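Local coordinates for aminoacyl-tRNA synthetase (Cryptosporidium parvum, PDB 5F9Z), which probably catalyses the ATP-dependent attachment of proline to its cognate tRNA, as a class II prolyl-tRNA synthetase, and here binds halofuginone together with an ATP analogue, at residues A78-F83 with L144-W149; P122-I127 with W171-T176. All coordinates share one frame; numbering follows the deposited sequence.

Overall arrangement
Both contacts belong to the class II synthetase core, and their centres lie about 7 Å apart. Contact 1 is partly buried: the loop 78-83 runs off the parallel pairing of strand 76-77 with strand 144-153, held by one backbone bond, the amide of one glutamine and two bridging waters. Contact 2 is fully buried and polar at its middle, where the carboxylate of Glu173 on strand 168-178 gathers donors beside the halofuginone pocket. Strands 144-153 and 168-178 are antiparallel neighbours, so the two contacts share one sheet. They meet directly through Gln148 NE2 and Glu173 OE2, 2.7 Å apart, which links the outer loop to the pocket's carboxylate.

Contact 1 (A78-F83 with L144-W149); sequences AYFPIF and LKINQW
The parallel pairing of strand 76-77 with strand 144-153, at one margin of the class II core sheet, runs on for one more bond here before residues 78-83 turn off as a loop. Ala78 N donates to Asn147 O at 2.8 Å, with an N-H...O angle of 160°. One residue further along, a water takes over the bridging: it donates to Ala78 O and accepts from Trp149 N. The side chain of Gln148 then stands in for a strand partner. Its chi1 of 70° sets CG between the backbone N and the carbonyl carbon, and the extended chain beyond carries the amide to the loop, where OE1 accepts from Phe80 N at 2.9 Å, nearly straight at 172°. The other end of that amide, NE2, donates to Glu173 OE2 and to a second water, and that water donates to Pro81 O; the amide is thus fixed from both ends. Beside it lies a small apolar patch: Ile146 CG2 sits 3.8 Å from Ala78 CB and meets the edge of the Phe80 ring at CE1, 3.9 Å away. Met128 of helix 125-135 packs on both Phe80 and Ile146, while helix 53-71 packs against Asn147 and Trp149.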
# COMPACT_ATOMS: atom_id res chain seq x y z
N ALA A 78 16.18 -11.82 8.14
CA ALA A 78 16.27 -13.21 8.56
C ALA A 78 15.02 -13.93 8.06
O ALA A 78 14.18 -13.33 7.38
CB ALA A 78 16.41 -13.33 10.08
N TYR A 79 14.90 -15.21 8.39
CA TYR A 79 13.68 -15.95 8.07
C TYR A 79 13.44 -16.99 9.15
O TYR A 79 14.25 -17.90 9.33
CB TYR A 79 13.76 -16.62 6.70
CG TYR A 79 12.47 -17.32 6.33
CD1 TYR A 79 11.39 -16.59 5.85
CD2 TYR A 79 12.33 -18.69 6.47
CE1 TYR A 79 10.20 -17.22 5.52
CE2 TYR A 79 11.15 -19.33 6.14
CZ TYR A 79 10.09 -18.58 5.67
OH TYR A 79 8.91 -19.21 5.34
N PHE A 80 12.34 -16.84 9.85
CA PHE A 80 11.83 -17.72 10.88
C PHE A 80 10.76 -18.65 10.31
O PHE A 80 10.11 -18.31 9.31
CB PHE A 80 11.24 -16.90 12.04
CG PHE A 80 12.27 -16.17 12.84
CD1 PHE A 80 12.88 -15.02 12.34
CD2 PHE A 80 12.64 -16.62 14.10
CE1 PHE A 80 13.83 -14.35 13.08
CE2 PHE A 80 13.59 -15.94 14.84
CZ PHE A 80 14.19 -14.81 14.33
N PRO A 81 10.58 -19.83 10.90
CA PRO A 81 9.70 -20.84 10.28
C PRO A 81 8.26 -20.37 10.16
O PRO A 81 7.78 -19.50 10.89
CB PRO A 81 9.82 -22.04 11.23
CG PRO A 81 11.12 -21.85 11.91
CD PRO A 81 11.28 -20.37 12.08
N ILE A 82 7.56 -20.98 9.19
CA ILE A 82 6.14 -20.71 8.99
C ILE A 82 5.29 -21.31 10.09
O ILE A 82 4.14 -20.90 10.29
CB ILE A 82 5.70 -21.23 7.61
CG1 ILE A 82 4.30 -20.74 7.25
CG2 ILE A 82 5.75 -22.76 7.58
CD1 ILE A 82 3.73 -21.37 5.99
N PHE A 83 5.82 -22.28 10.83
CA PHE A 83 5.06 -23.03 11.82
C PHE A 83 5.34 -22.52 13.22
O PHE A 83 6.40 -21.96 13.50
CB PHE A 83 5.38 -24.52 11.73
CG PHE A 83 4.83 -25.18 10.50
CD1 PHE A 83 3.59 -24.83 10.00
CD2 PHE A 83 5.56 -26.15 9.84
CE1 PHE A 83 3.08 -25.43 8.87
CE2 PHE A 83 5.07 -26.76 8.70
CZ PHE A 83 3.82 -26.40 8.22
N LEU A 144 19.02 -4.81 18.54
CA LEU A 144 18.81 -5.92 17.63
C LEU A 144 17.67 -5.57 16.68
O LEU A 144 16.58 -5.21 17.14
CB LEU A 144 18.49 -7.21 18.39
CG LEU A 144 18.14 -8.44 17.55
CD1 LEU A 144 19.35 -8.90 16.75
CD2 LEU A 144 17.61 -9.56 18.43
N LYS A 145 17.93 -5.65 15.38
CA LYS A 145 16.96 -5.24 14.37
C LYS A 145 16.82 -6.36 13.34
O LYS A 145 17.73 -6.58 12.53
CB LYS A 145 17.39 -3.94 13.70
CG LYS A 145 17.60 -2.79 14.66
CD LYS A 145 18.05 -1.54 13.94
CE LYS A 145 18.32 -0.40 14.90
NZ LYS A 145 18.79 0.82 14.18
N ILE A 146 15.68 -7.05 13.37
CA ILE A 146 15.42 -8.17 12.48
C ILE A 146 14.19 -7.85 11.63
O ILE A 146 13.21 -7.28 12.12
CB ILE A 146 15.21 -9.48 13.26
CG1 ILE A 146 16.46 -9.82 14.06
CG2 ILE A 146 14.88 -10.63 12.32
CD1 ILE A 146 17.69 -10.03 13.21
N ASN A 147 14.26 -8.21 10.35
CA ASN A 147 13.15 -8.09 9.43
C ASN A 147 13.05 -9.37 8.62
O ASN A 147 14.05 -10.04 8.37
CB ASN A 147 13.32 -6.88 8.50
CG ASN A 147 12.16 -6.71 7.55
OD1 ASN A 147 11.09 -6.25 7.94
ND2 ASN A 147 12.37 -7.08 6.28
N GLN A 148 11.83 -9.72 8.21
CA GLN A 148 11.65 -10.88 7.35
C GLN A 148 10.54 -10.63 6.35
O GLN A 148 9.48 -10.10 6.70
CB GLN A 148 11.38 -12.16 8.16
CG GLN A 148 10.03 -12.25 8.85
CD GLN A 148 9.80 -13.61 9.47
OE1 GLN A 148 10.70 -14.45 9.52
NE2 GLN A 148 8.58 -13.85 9.95
N TRP A 149 10.80 -11.00 5.10
CA TRP A 149 9.80 -10.99 4.04
C TRP A 149 9.23 -12.39 3.92
O TRP A 149 9.97 -13.34 3.65
CB TRP A 149 10.40 -10.54 2.72
CG TRP A 149 10.98 -9.16 2.76
CD1 TRP A 149 12.24 -8.81 3.15
CD2 TRP A 149 10.32 -7.94 2.38
NE1 TRP A 149 12.41 -7.45 3.05
CE2 TRP A 149 11.25 -6.89 2.58
CE3 TRP A 149 9.05 -7.63 1.90
CZ2 TRP A 149 10.93 -5.56 2.31
CZ3 TRP A 149 8.74 -6.31 1.64
CH2 TRP A 149 9.67 -5.29 1.85
O HOH W 1 13.34 -12.29 4.94
O HOH W 2 8.33 -16.66 10.75

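Contact 2 (P122-I127 with W171-T176); sequences PTSETI and WQEGHT. With HFG (7-bromo-6-chloro-3-{3-[(2R,3S)-3-hydroxypiperidin-2-yl]-2-oxopropyl}quinazolin-4(3H)-one), chain E.
A single buried carboxylate, that of Glu173, collects hydrogen bonds from both segments. Ser124 OG donates to Glu173 OE2 at 2.5 Å, approaching from above the carboxylate plane, 36° out of it. Ser124 N reaches Glu173 OE1 at 3.2 Å on its syn lone pair, a bent bond of 140°, while His175 NE2 donates to the same oxygen on the anti side at 2.8 Å. Trp171 NE1 adds a weak bond to OE2, which Gln148 also serves, a concentration of donors that would probably stabilise a negative charge. Tyr129 OH bonds His175 ND1, so both ring nitrogens are engaged. Glu125, bent at chi2 (85°), brings its carboxyl carbon CD within 3.7 Å of His175 CE1, at the ring edge, the two planes nearly perpendicular.

Halofuginone lies alongside: Trp171 CH2 is 3.3 Å from piperidine C6' and Pro122 CG is 3.6 Å from the chlorine CL1, while Thr123 CG2 packs on the quinazolinone. Thr123 OG1 probably accepts from N1', though the modelled position of that nitrogen is less certain. Trp171 also touches the bound ATP analogue, consistent with a proline site, probably occupied by the piperidine, next to the nucleotide site. Strand 168-178 runs between strands 144-153 and 265-276, and Met128 and Phe132 of helix 125-135 pack on His175.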
# COMPACT_ATOMS: atom_id res chain seq x y z
N PRO A 122 0.50 -16.43 11.71
CA PRO A 122 -0.25 -15.20 11.40
C PRO A 122 0.55 -13.94 11.65
O PRO A 122 0.15 -12.86 11.20
CB PRO A 122 -1.44 -15.29 12.36
CG PRO A 122 -0.83 -15.94 13.58
CD PRO A 122 0.25 -16.88 13.09
N THR A 123 1.66 -14.08 12.38
CA THR A 123 2.61 -13.02 12.71
C THR A 123 3.68 -13.67 13.58
O THR A 123 3.43 -14.71 14.19
CB THR A 123 1.92 -11.86 13.44
OG1 THR A 123 2.90 -10.86 13.76
CG2 THR A 123 1.24 -12.36 14.70
N SER A 124 4.87 -13.07 13.65
CA SER A 124 6.03 -13.78 14.17
C SER A 124 6.50 -13.31 15.55
O SER A 124 7.63 -13.63 15.94
CB SER A 124 7.19 -13.69 13.18
OG SER A 124 6.79 -14.19 11.91
N GLU A 125 5.67 -12.57 16.29
CA GLU A 125 6.03 -12.21 17.65
C GLU A 125 6.28 -13.45 18.49
O GLU A 125 7.29 -13.55 19.20
CB GLU A 125 4.94 -11.35 18.29
CG GLU A 125 4.87 -9.92 17.79
CD GLU A 125 4.05 -9.78 16.53
OE1 GLU A 125 3.74 -10.81 15.90
OE2 GLU A 125 3.72 -8.64 16.16
N THR A 126 5.37 -14.42 18.41
CA THR A 126 5.52 -15.66 19.16
C THR A 126 6.68 -16.49 18.63
O THR A 126 7.35 -17.19 19.41
CB THR A 126 4.21 -16.44 19.10
OG1 THR A 126 3.26 -15.86 20.00
CG2 THR A 126 4.43 -17.88 19.46
N ILE A 127 6.96 -16.42 17.33
CA ILE A 127 8.03 -17.23 16.76
C ILE A 127 9.39 -16.66 17.11
O ILE A 127 10.31 -17.40 17.48
CB ILE A 127 7.84 -17.34 15.23
CG1 ILE A 127 6.46 -17.91 14.90
CG2 ILE A 127 8.94 -18.19 14.62
CD1 ILE A 127 6.12 -17.88 13.43
N TRP A 171 4.01 -9.95 3.04
CA TRP A 171 4.25 -8.77 3.84
C TRP A 171 5.70 -8.72 4.28
O TRP A 171 6.49 -9.64 4.04
CB TRP A 171 3.30 -8.70 5.05
CG TRP A 171 3.71 -9.40 6.33
CD1 TRP A 171 4.68 -10.35 6.50
CD2 TRP A 171 3.14 -9.18 7.63
NE1 TRP A 171 4.75 -10.73 7.82
CE2 TRP A 171 3.82 -10.02 8.54
CE3 TRP A 171 2.13 -8.35 8.12
CZ2 TRP A 171 3.51 -10.06 9.89
CZ3 TRP A 171 1.83 -8.39 9.47
CH2 TRP A 171 2.51 -9.24 10.34
N GLN A 172 6.04 -7.61 4.92
CA GLN A 172 7.30 -7.42 5.60
C GLN A 172 6.99 -7.16 7.07
O GLN A 172 6.07 -6.39 7.37
CB GLN A 172 8.06 -6.24 4.96
CG GLN A 172 9.04 -5.51 5.84
CD GLN A 172 8.37 -4.53 6.78
OE1 GLN A 172 7.53 -3.73 6.37
NE2 GLN A 172 8.71 -4.61 8.05
N GLU A 173 7.72 -7.81 7.97
CA GLU A 173 7.56 -7.56 9.40
C GLU A 173 8.94 -7.36 10.01
O GLU A 173 9.79 -8.25 9.95
CB GLU A 173 6.80 -8.69 10.10
CG GLU A 173 7.32 -10.09 9.86
CD GLU A 173 6.63 -11.11 10.75
OE1 GLU A 173 6.30 -10.77 11.90
OE2 GLU A 173 6.41 -12.26 10.29
N GLY A 174 9.16 -6.18 10.57
CA GLY A 174 10.40 -5.85 11.25
C GLY A 174 10.18 -5.86 12.75
O GLY A 174 9.17 -5.36 13.24
N HIS A 175 11.14 -6.44 13.48
CA HIS A 175 11.08 -6.53 14.93
C HIS A 175 12.42 -6.09 15.49
O HIS A 175 13.44 -6.71 15.21
CB HIS A 175 10.74 -7.95 15.38
CG HIS A 175 9.42 -8.45 14.89
ND1 HIS A 175 8.28 -8.44 15.66
CD2 HIS A 175 9.05 -8.97 13.69
CE1 HIS A 175 7.27 -8.93 14.96
NE2 HIS A 175 7.71 -9.26 13.76
N THR A 176 12.40 -5.01 16.26
CA THR A 176 13.62 -4.45 16.83
C THR A 176 13.52 -4.45 18.35
O THR A 176 12.43 -4.43 18.92
CB THR A 176 13.87 -3.02 16.33
OG1 THR A 176 12.84 -2.15 16.81
CG2 THR A 176 13.89 -2.98 14.81
O4' HFG E . 0.48 -8.53 13.85
C21 HFG E . 0.14 -7.65 14.60
C3' HFG E . 1.16 -6.59 15.07
C2' HFG E . 2.41 -6.52 14.20
N1' HFG E . 3.06 -7.76 14.15
C6' HFG E . 3.93 -7.86 13.01
C5' HFG E . 4.27 -6.49 12.42
C4' HFG E . 3.11 -5.78 11.98
C39 HFG E . 1.99 -6.05 12.79
O7' HFG E . 1.14 -4.80 12.94
C1' HFG E . -1.41 -7.57 15.12
N3 HFG E . -2.12 -8.90 14.86
C4 HFG E . -1.76 -10.02 15.58
O11 HFG E . -0.88 -9.95 16.44
C10 HFG E . -2.39 -11.21 15.35
C5 HFG E . -2.05 -12.40 16.08
C2 HFG E . -3.06 -8.97 13.94
N1 HFG E . -3.70 -10.12 13.68
C9 HFG E . -3.37 -11.25 14.38
C8 HFG E . -4.04 -12.45 14.10
C7 HFG E . -3.70 -13.62 14.83
BR1 HFG E . -4.63 -15.29 14.44
C6 HFG E . -2.70 -13.58 15.82
CL1 HFG E . -2.28 -15.04 16.72